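Local coordinates for protein carbohydrate binding module E1 (Uncultured bacterium, PDB 5KLE) that binds beta-1,4-linked glucan chains such as cellopentaose and is probably a cellulose-targeting carbohydrate-binding module, at residues Phe13-Thr16 against Glu22-Ala25; Gly38-Gly43 against Ala72-Gly77; Ser50-Thr55 against Arg88-Lys93; Gln59-Thr62 against Trp68-Val71. All blocks are in the same frame, centred on the assembly; numbering follows the deposited sequence.

Overall arrangement
Interactions 1, 3 and 4 bridge the two sheets of a beta sandwich; interaction 2 sets strand 40-44 against a loop. Interaction 3, its centre about 5 Å from the chain centre, is the core contact: four buried residues pack rings and methyls, with no hydrogen bond across. Interactions 1 and 4 are partly buried and lie on opposite sides of the chain centre, their centres about 17 Å apart; each sets edge strands of the two sheets face to face and spends a side-chain donor on a backbone carbonyl. Interaction 2 is a surface contact, bridged largely by water. Strand 90-96 links interactions 1 and 3, and glucose units meet E22, K93 and W68 in interactions 1, 3 and 4.

Interaction 1. Residues Phe13-Thr16 against Glu22-Ala25. With BGC (beta-D-glucopyranose), chain B.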
# COMPACT_ATOMS: atom_id res chain seq x y z
N PHE A 13 -7.18 7.31 7.51
CA PHE A 13 -7.08 6.60 6.24
C PHE A 13 -8.23 7.04 5.33
O PHE A 13 -9.37 7.26 5.77
CB PHE A 13 -7.10 5.07 6.46
CG PHE A 13 -8.38 4.53 7.05
CD1 PHE A 13 -8.58 4.53 8.44
CD2 PHE A 13 -9.39 4.03 6.24
CE1 PHE A 13 -9.75 4.00 9.00
CE2 PHE A 13 -10.57 3.53 6.78
CZ PHE A 13 -10.75 3.51 8.15
N ASN A 14 -7.91 7.22 4.04
CA ASN A 14 -8.90 7.72 3.10
C ASN A 14 -9.41 6.68 2.11
O ASN A 14 -10.38 6.97 1.39
CB ASN A 14 -8.38 8.97 2.35
CG ASN A 14 -7.25 8.67 1.37
OD1 ASN A 14 -6.46 7.73 1.57
ND2 ASN A 14 -7.16 9.48 0.32
N LYS A 15 -8.84 5.48 2.11
CA LYS A 15 -9.29 4.39 1.26
C LYS A 15 -9.11 3.07 2.00
O LYS A 15 -8.24 2.96 2.86
CB LYS A 15 -8.49 4.35 -0.06
CG LYS A 15 -8.73 5.60 -0.96
CD LYS A 15 -7.86 5.58 -2.21
CE LYS A 15 -8.27 6.76 -3.10
NZ LYS A 15 -7.35 6.95 -4.30
N THR A 16 -9.91 2.07 1.63
CA THR A 16 -9.79 0.71 2.18
C THR A 16 -9.62 -0.29 1.04
O THR A 16 -10.46 -0.35 0.14
CB THR A 16 -11.02 0.36 3.03
OG1 THR A 16 -11.15 1.28 4.13
CG2 THR A 16 -10.89 -1.05 3.59
N GLU A 22 -8.20 -4.50 -7.44
CA GLU A 22 -7.49 -3.29 -7.86
C GLU A 22 -8.31 -2.03 -7.57
O GLU A 22 -9.55 -2.03 -7.63
CB GLU A 22 -7.15 -3.34 -9.34
CG GLU A 22 -5.99 -4.24 -9.71
CD GLU A 22 -5.38 -3.90 -11.07
OE1 GLU A 22 -4.18 -4.15 -11.25
OE2 GLU A 22 -6.11 -3.36 -11.94
N PHE A 23 -7.60 -0.95 -7.29
CA PHE A 23 -8.23 0.35 -7.08
C PHE A 23 -7.27 1.44 -7.55
O PHE A 23 -6.07 1.21 -7.68
CB PHE A 23 -8.68 0.52 -5.62
CG PHE A 23 -7.54 0.55 -4.63
CD1 PHE A 23 -6.97 -0.62 -4.13
CD2 PHE A 23 -7.01 1.77 -4.24
CE1 PHE A 23 -5.91 -0.55 -3.20
CE2 PHE A 23 -5.96 1.85 -3.33
CZ PHE A 23 -5.40 0.70 -2.82
N SER A 24 -7.82 2.61 -7.84
CA SER A 24 -7.01 3.73 -8.29
C SER A 24 -6.37 4.42 -7.10
O SER A 24 -7.06 4.73 -6.12
CB SER A 24 -7.90 4.75 -9.01
OG SER A 24 -7.11 5.79 -9.56
N ALA A 25 -5.05 4.64 -7.18
CA ALA A 25 -4.26 5.14 -6.05
C ALA A 25 -3.43 6.34 -6.49
O ALA A 25 -3.05 6.44 -7.67
CB ALA A 25 -3.32 4.06 -5.55
C2 BGC B . -2.10 -7.95 -16.48
C3 BGC B . -2.27 -6.47 -16.92
C4 BGC B . -3.44 -5.87 -16.25
C5 BGC B . -3.46 -6.10 -14.73
C6 BGC B . -4.76 -5.52 -14.23
C1 BGC B . -2.15 -8.02 -14.98
O2 BGC B . -0.95 -8.64 -16.87
O3 BGC B . -2.69 -6.45 -18.25
O4 BGC B . -3.60 -4.50 -16.54
O5 BGC B . -3.35 -7.49 -14.54
O6 BGC B . -5.08 -6.13 -12.98
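K15 reaches from its strand to the backbone of S24, and it makes all the close contacts of its segment. From CB the chain leaves with CG anti to the carbonyl carbon (chi1 -65°) and then runs fully extended beyond CG. CD passes the F23 ring obliquely, 4.3 Å from CE2. CE comes within 3.8 Å of S24 O, and NZ closes on the same oxygen in a hydrogen bond of 2.9 Å. The ammonium sits 26° off the carbonyl plane, at a C=O...N angle of 138°. Beyond the bond, K15 NZ is 4.0 Å from A25 CA. D29 supplies its charged partner through a salt bridge, so backbone and carboxylate share one ammonium group. The two strands are edge strands of different sheets in a beta sandwich: 15-16 pairs with 30-35, and 23-25 with 90-96. A methionine in place of K15 would probably leave both S24 O and the D29 carboxylate without the donor that joins them. F23, directed toward the opposing strand at its CB, also rests on I31 and V92. One residue earlier, E22 turns to the glycan instead: in one of its two modelled conformers, O6 of a glucose unit (chain B) donates to E22 OE1 at 2.8 Å, a bond that is less certain for resting on that conformer alone.

Interaction 2. Residues Gly38-Gly43 against Ala72-Gly77; sequences GTLQIG and ANAANG
G38 meets N76 through two waters at the rim of the beta sandwich, where the start of strand 40-44 faces the loop that leads from strand 67-71 into strand 77-86. The loop thus crosses from one sheet to the other. G38 N donates to water 1 at 3.1 Å, and that water also accepts from N76 ND2. Water 2 donates to G38 O at 2.9 Å and takes a weak bond from the same amide nitrogen. The other end of the amide, N76 OD1, is held by K35 NZ, which also bonds G38 O and A74 O; one ammonium therefore ties both segments, while ND2 is left to face the waters. Next along, T39 touches lightly, its methyl CG2 4.4 Å from A72 CA. L40 makes the apolar contact: its CB is 4.0 Å from A74 CB, and CD2 lies alongside the same methyl. With CG opposite the backbone N (chi1 176°), the rest of the L40 side chain continues inward to I54, Y33 and V71, so A74 CB packs against both the root and one branch of a buried residue. The backbone beside it is bridged as well, L40 N and A74 N both donating to water 3. Q41 is occupied elsewhere: its OE1 is bonded to T70 OG1. Its NE2 folds back to T39 O at 3.1 Å, with an N-H...O angle of 139°, approaching from above the carbonyl plane.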
# COMPACT_ATOMS: atom_id res chain seq x y z
N GLY A 38 -0.10 -14.96 6.35
CA GLY A 38 0.82 -14.99 5.23
C GLY A 38 1.66 -13.74 5.09
O GLY A 38 1.90 -12.98 6.04
N THR A 39 2.08 -13.49 3.84
CA THR A 39 3.02 -12.43 3.51
C THR A 39 2.35 -11.42 2.59
O THR A 39 1.76 -11.80 1.57
CB THR A 39 4.28 -12.98 2.84
OG1 THR A 39 4.91 -13.92 3.73
CG2 THR A 39 5.25 -11.86 2.52
N LEU A 40 2.45 -10.14 2.96
CA LEU A 40 1.84 -9.06 2.17
C LEU A 40 2.48 -8.94 0.78
O LEU A 40 3.70 -9.08 0.63
CB LEU A 40 2.00 -7.72 2.91
CG LEU A 40 1.51 -6.46 2.20
CD1 LEU A 40 -0.03 -6.48 2.22
CD2 LEU A 40 2.02 -5.18 2.89
N GLN A 41 1.65 -8.67 -0.23
CA GLN A 41 2.08 -8.46 -1.61
C GLN A 41 1.39 -7.19 -2.13
O GLN A 41 0.19 -6.98 -1.88
CB GLN A 41 1.62 -9.66 -2.48
CG GLN A 41 1.83 -11.03 -1.84
CD GLN A 41 3.28 -11.51 -1.82
OE1 GLN A 41 4.09 -11.12 -2.69
NE2 GLN A 41 3.60 -12.40 -0.89
N ILE A 42 2.15 -6.33 -2.84
CA ILE A 42 1.64 -5.09 -3.46
C ILE A 42 1.94 -5.19 -4.95
O ILE A 42 3.10 -5.38 -5.33
CB ILE A 42 2.29 -3.82 -2.87
CG1 ILE A 42 2.02 -3.76 -1.37
CG2 ILE A 42 1.77 -2.59 -3.66
CD1 ILE A 42 2.77 -2.62 -0.66
N GLY A 43 0.90 -5.09 -5.79
CA GLY A 43 1.05 -5.29 -7.23
C GLY A 43 0.44 -4.21 -8.09
O GLY A 43 -0.66 -3.71 -7.82
N ALA A 72 8.13 -8.64 3.27
CA ALA A 72 8.33 -9.46 4.45
C ALA A 72 8.17 -8.62 5.72
O ALA A 72 8.34 -7.39 5.72
CB ALA A 72 9.72 -10.11 4.43
N ASN A 73 7.77 -9.28 6.79
CA ASN A 73 7.74 -8.65 8.11
C ASN A 73 6.62 -7.63 8.28
O ASN A 73 6.70 -6.77 9.16
CB ASN A 73 9.10 -8.04 8.48
CG ASN A 73 10.26 -9.00 8.30
OD1 ASN A 73 10.16 -10.19 8.63
ND2 ASN A 73 11.36 -8.49 7.76
N ALA A 74 5.57 -7.68 7.46
CA ALA A 74 4.37 -6.90 7.73
C ALA A 74 3.46 -7.70 8.66
O ALA A 74 3.23 -8.90 8.45
CB ALA A 74 3.64 -6.58 6.42
N ALA A 75 2.95 -7.04 9.70
CA ALA A 75 2.12 -7.70 10.71
C ALA A 75 0.82 -8.22 10.10
O ALA A 75 0.33 -7.71 9.09
CB ALA A 75 1.78 -6.70 11.82
N ASN A 76 0.27 -9.26 10.72
CA ASN A 76 -1.12 -9.60 10.46
C ASN A 76 -2.02 -8.58 11.14
O ASN A 76 -1.60 -7.85 12.04
CB ASN A 76 -1.45 -11.01 10.95
CG ASN A 76 -0.75 -12.09 10.13
OD1 ASN A 76 -0.51 -11.92 8.93
ND2 ASN A 76 -0.42 -13.22 10.76
N GLY A 77 -3.28 -8.55 10.73
CA GLY A 77 -4.22 -7.55 11.24
C GLY A 77 -4.37 -6.35 10.33
O GLY A 77 -4.06 -6.39 9.13
O HOH W 1 0.40 -15.93 9.22
O HOH W 2 2.21 -14.09 8.71
O HOH W 3 4.20 -9.75 5.37

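Interaction 3. Residues Ser50-Thr55 against Arg88-Lys93; sequences SSYNIT and RSFNVK. With BGC (beta-D-glucopyranose), chain C.
The hydroxyl of Y52 meets the rim of the F90 ring, lying near the ring plane with OH 3.3 Å from CE2. The two side chains come from opposite directions, and the phenol oxygen makes the closest approach; the nearest ring carbons, Y52 CZ and F90 CZ, stay 4.4 Å apart. S50 adds its CB, 3.5 Å from F90 CZ and oblique to that ring. V92 completes the first shell with CG2 at 3.7 Å from Y52 OH. What fixes the buried phenol oxygen is a hydrogen bond, Y52 OH to S50 OG at 2.7 Å. S50 OG stands between the backbone N and the carbonyl carbon (chi1 60°), which turns it to Y52, two residues on. An alanine in place of S50 would probably leave Y52 OH without this acceptor and freer to shift against the F90 edge. Farther out, I81, I83 and I42 touch Y52, A25 and S44 touch F90, and I42 with F23 and A25 flank V92. Past V92, K93 carries its extended side chain to the glycan, where NZ bonds glucose O3 (chain C) at 2.9 Å and O2 at 3.0 Å. The axes of strands 50-54 and 90-93 pass 11.1 Å apart with a signed angle of -46°, consistent with strands from the two facing sheets of a beta sandwich, here filled by inward side chains.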
# COMPACT_ATOMS: atom_id res chain seq x y z
N SER A 50 6.10 3.41 -7.79
CA SER A 50 5.51 3.89 -6.54
C SER A 50 6.32 3.45 -5.33
O SER A 50 7.14 2.53 -5.40
CB SER A 50 4.04 3.41 -6.41
OG SER A 50 3.95 1.99 -6.43
N SER A 51 6.11 4.13 -4.20
CA SER A 51 6.76 3.74 -2.94
C SER A 51 5.80 3.93 -1.77
O SER A 51 4.89 4.76 -1.84
CB SER A 51 8.08 4.47 -2.71
OG SER A 51 7.87 5.84 -2.41
N TYR A 52 6.05 3.18 -0.69
CA TYR A 52 5.12 3.06 0.43
C TYR A 52 5.85 2.96 1.77
O TYR A 52 6.97 2.43 1.86
CB TYR A 52 4.31 1.74 0.34
CG TYR A 52 3.68 1.51 -1.03
CD1 TYR A 52 2.33 1.85 -1.27
CD2 TYR A 52 4.45 1.04 -2.11
CE1 TYR A 52 1.76 1.68 -2.53
CE2 TYR A 52 3.88 0.90 -3.40
CZ TYR A 52 2.52 1.19 -3.58
OH TYR A 52 1.94 1.07 -4.85
N ASN A 53 5.18 3.44 2.81
CA ASN A 53 5.57 3.20 4.21
C ASN A 53 4.39 2.60 4.95
O ASN A 53 3.27 3.13 4.86
CB ASN A 53 5.91 4.51 4.95
CG ASN A 53 7.19 5.17 4.46
OD1 ASN A 53 8.07 4.52 3.90
ND2 ASN A 53 7.33 6.48 4.73
N ILE A 54 4.63 1.53 5.71
CA ILE A 54 3.58 0.92 6.54
C ILE A 54 3.71 1.46 7.95
O ILE A 54 4.81 1.44 8.53
CB ILE A 54 3.71 -0.62 6.55
CG1 ILE A 54 3.48 -1.15 5.15
CG2 ILE A 54 2.74 -1.23 7.57
CD1 ILE A 54 3.62 -2.67 5.01
N THR A 55 2.61 1.96 8.52
CA THR A 55 2.70 2.56 9.86
C THR A 55 3.15 1.52 10.87
O THR A 55 2.60 0.41 10.94
CB THR A 55 1.35 3.16 10.25
OG1 THR A 55 1.01 4.10 9.23
CG2 THR A 55 1.44 3.90 11.62
N ARG A 88 1.72 9.83 -11.02
CA ARG A 88 0.36 9.96 -11.54
C ARG A 88 -0.48 8.83 -10.96
O ARG A 88 0.06 7.87 -10.40
CB ARG A 88 0.33 9.90 -13.08
CG ARG A 88 0.83 8.56 -13.71
CD ARG A 88 0.93 8.60 -15.27
NE ARG A 88 1.91 9.63 -15.68
CZ ARG A 88 3.03 9.42 -16.37
NH1 ARG A 88 3.33 8.21 -16.89
NH2 ARG A 88 3.82 10.47 -16.54
N SER A 89 -1.80 8.96 -11.05
CA SER A 89 -2.64 7.89 -10.50
C SER A 89 -2.39 6.57 -11.23
O SER A 89 -2.07 6.53 -12.43
CB SER A 89 -4.13 8.27 -10.56
OG SER A 89 -4.60 8.34 -11.93
N PHE A 90 -2.54 5.48 -10.49
CA PHE A 90 -2.23 4.17 -11.04
C PHE A 90 -3.14 3.14 -10.39
O PHE A 90 -3.75 3.41 -9.34
CB PHE A 90 -0.73 3.82 -10.83
CG PHE A 90 -0.30 3.75 -9.36
CD1 PHE A 90 -0.10 4.91 -8.59
CD2 PHE A 90 -0.06 2.54 -8.78
CE1 PHE A 90 0.31 4.81 -7.23
CE2 PHE A 90 0.34 2.44 -7.44
CZ PHE A 90 0.51 3.56 -6.66
N ASN A 91 -3.28 1.96 -11.00
CA ASN A 91 -4.13 0.92 -10.41
C ASN A 91 -3.25 -0.07 -9.65
O ASN A 91 -2.30 -0.63 -10.21
CB ASN A 91 -4.91 0.16 -11.48
CG ASN A 91 -6.00 0.99 -12.10
OD1 ASN A 91 -6.55 1.91 -11.48
ND2 ASN A 91 -6.38 0.62 -13.33
N VAL A 92 -3.60 -0.32 -8.38
CA VAL A 92 -2.78 -1.15 -7.51
C VAL A 92 -3.69 -2.15 -6.81
O VAL A 92 -4.88 -1.87 -6.62
CB VAL A 92 -2.01 -0.28 -6.49
CG1 VAL A 92 -2.97 0.33 -5.48
CG2 VAL A 92 -0.92 -1.09 -5.79
N LYS A 93 -3.14 -3.32 -6.44
CA LYS A 93 -3.86 -4.23 -5.53
C LYS A 93 -2.95 -4.72 -4.42
O LYS A 93 -1.74 -4.83 -4.60
CB LYS A 93 -4.56 -5.39 -6.22
CG LYS A 93 -3.68 -6.20 -7.15
CD LYS A 93 -4.57 -7.27 -7.77
CE LYS A 93 -3.94 -7.99 -8.91
NZ LYS A 93 -4.91 -9.01 -9.47
C2 BGC C . -2.03 -10.73 -11.26
C3 BGC C . -2.73 -10.12 -12.44
C4 BGC C . -1.70 -9.68 -13.48
C5 BGC C . -0.83 -10.81 -13.84
C6 BGC C . 0.36 -10.39 -14.66
C1 BGC C . -1.12 -11.86 -11.73
O2 BGC C . -3.00 -11.19 -10.33
O3 BGC C . -3.49 -9.02 -11.99
O4 BGC C . -2.31 -9.30 -14.62
O5 BGC C . -0.27 -11.42 -12.71
O6 BGC C . 1.29 -11.42 -14.65

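Interaction 4. Residues Gln59-Thr62 against Trp68-Val71. With BGC (beta-D-glucopyranose), chain D.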
# COMPACT_ATOMS: atom_id res chain seq x y z
N GLN A 59 9.35 0.21 5.93
CA GLN A 59 9.46 1.55 5.35
C GLN A 59 10.22 1.49 4.03
O GLN A 59 11.06 0.60 3.82
CB GLN A 59 10.24 2.47 6.29
CG GLN A 59 9.69 2.56 7.70
CD GLN A 59 8.43 3.42 7.74
OE1 GLN A 59 8.46 4.64 7.47
NE2 GLN A 59 7.33 2.80 8.09
N GLY A 60 9.91 2.42 3.13
CA GLY A 60 10.64 2.49 1.88
C GLY A 60 10.40 1.32 0.93
O GLY A 60 11.32 0.94 0.18
N ILE A 61 9.21 0.72 0.96
CA ILE A 61 8.83 -0.31 -0.00
C ILE A 61 8.72 0.31 -1.38
O ILE A 61 8.14 1.38 -1.52
CB ILE A 61 7.46 -0.89 0.42
CG1 ILE A 61 7.49 -1.46 1.85
CG2 ILE A 61 6.94 -1.92 -0.60
CD1 ILE A 61 6.12 -1.40 2.49
N THR A 62 9.20 -0.37 -2.42
CA THR A 62 9.08 0.15 -3.78
C THR A 62 8.40 -0.85 -4.70
O THR A 62 8.51 -2.07 -4.51
CB THR A 62 10.45 0.53 -4.39
OG1 THR A 62 11.33 -0.62 -4.41
CG2 THR A 62 11.09 1.63 -3.57
N TRP A 68 4.63 -7.66 -8.86
CA TRP A 68 4.39 -7.69 -7.41
C TRP A 68 5.65 -7.39 -6.62
O TRP A 68 6.74 -7.88 -6.94
CB TRP A 68 3.98 -9.10 -7.00
CG TRP A 68 2.63 -9.57 -7.48
CD1 TRP A 68 2.37 -10.39 -8.55
CD2 TRP A 68 1.36 -9.28 -6.88
NE1 TRP A 68 1.02 -10.62 -8.65
CE2 TRP A 68 0.37 -9.96 -7.64
CE3 TRP A 68 0.96 -8.52 -5.78
CZ2 TRP A 68 -0.99 -9.90 -7.33
CZ3 TRP A 68 -0.41 -8.46 -5.45
CH2 TRP A 68 -1.36 -9.15 -6.23
N THR A 69 5.48 -6.66 -5.53
CA THR A 69 6.49 -6.51 -4.49
C THR A 69 6.06 -7.33 -3.29
O THR A 69 4.97 -7.12 -2.75
CB THR A 69 6.60 -5.03 -4.09
OG1 THR A 69 7.01 -4.27 -5.23
CG2 THR A 69 7.64 -4.88 -3.00
N THR A 70 6.93 -8.24 -2.84
CA THR A 70 6.70 -8.98 -1.61
C THR A 70 7.23 -8.15 -0.43
O THR A 70 8.35 -7.62 -0.50
CB THR A 70 7.41 -10.33 -1.68
OG1 THR A 70 6.86 -11.08 -2.76
CG2 THR A 70 7.25 -11.11 -0.40
N VAL A 71 6.41 -8.00 0.62
CA VAL A 71 6.81 -7.21 1.79
C VAL A 71 6.92 -8.16 2.99
O VAL A 71 5.92 -8.46 3.67
CB VAL A 71 5.81 -6.07 2.07
CG1 VAL A 71 6.30 -5.23 3.27
CG2 VAL A 71 5.63 -5.19 0.83
C2 BGC D . 1.07 -15.34 -9.10
C3 BGC D . 1.02 -13.99 -9.85
C4 BGC D . -0.41 -13.54 -10.12
C5 BGC D . -1.22 -13.66 -8.85
C6 BGC D . -2.74 -13.51 -8.96
C1 BGC D . 0.18 -15.29 -7.89
O2 BGC D . 2.35 -15.59 -8.61
O3 BGC D . 1.72 -14.12 -11.07
O4 BGC D . -0.37 -12.22 -10.60
O5 BGC D . -1.07 -14.92 -8.28
O6 BGC D . -3.39 -13.73 -7.79
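I61, T69 and V71 bury the greater part of this contact, at 52, 41 and 37 Å² respectively. I61 supplies two methyl-bearing branches. Its CG2, anti to the backbone N, sits 3.8 Å from V71 CG2 and 3.9 Å from T69 CG2, so one methyl is shared by two residues of the facing strand. The other branch ends in CD1, 3.9 Å from V71 CG1; the I61 and V71 side chains cross at about a right angle, both branches of V71 being used. T69 joins this apolar patch to a polar one. With OG1 anti to its carbonyl carbon (chi1 -62°), the methyl is directed to I61 while the hydroxyl reaches the backbone, donating to T62 O at 2.8 Å. That donor is tilted only 16° from the carbonyl plane. The same hydroxyl is bonded to N63 ND2, which gives it two polar partners. Inward, I61 and V71 both rest on I54. G60 and I61 both lie opposite Y52, a G1 beta bulge, in which the residue before I61 has positive phi. W68 belongs to the other face of its strand: NE1 donates to glucose O4 (chain D) at 2.9 Å, nearly straight at 176°, with the oxygen in the indole plane. Its ring is also packed edge-to-face with W45 and W97. Strands 61-63 and 67-71 are edge strands of opposite sheets, so the arrangement is that of a beta sandwich whose outer face carries the aromatic glycan-binding site.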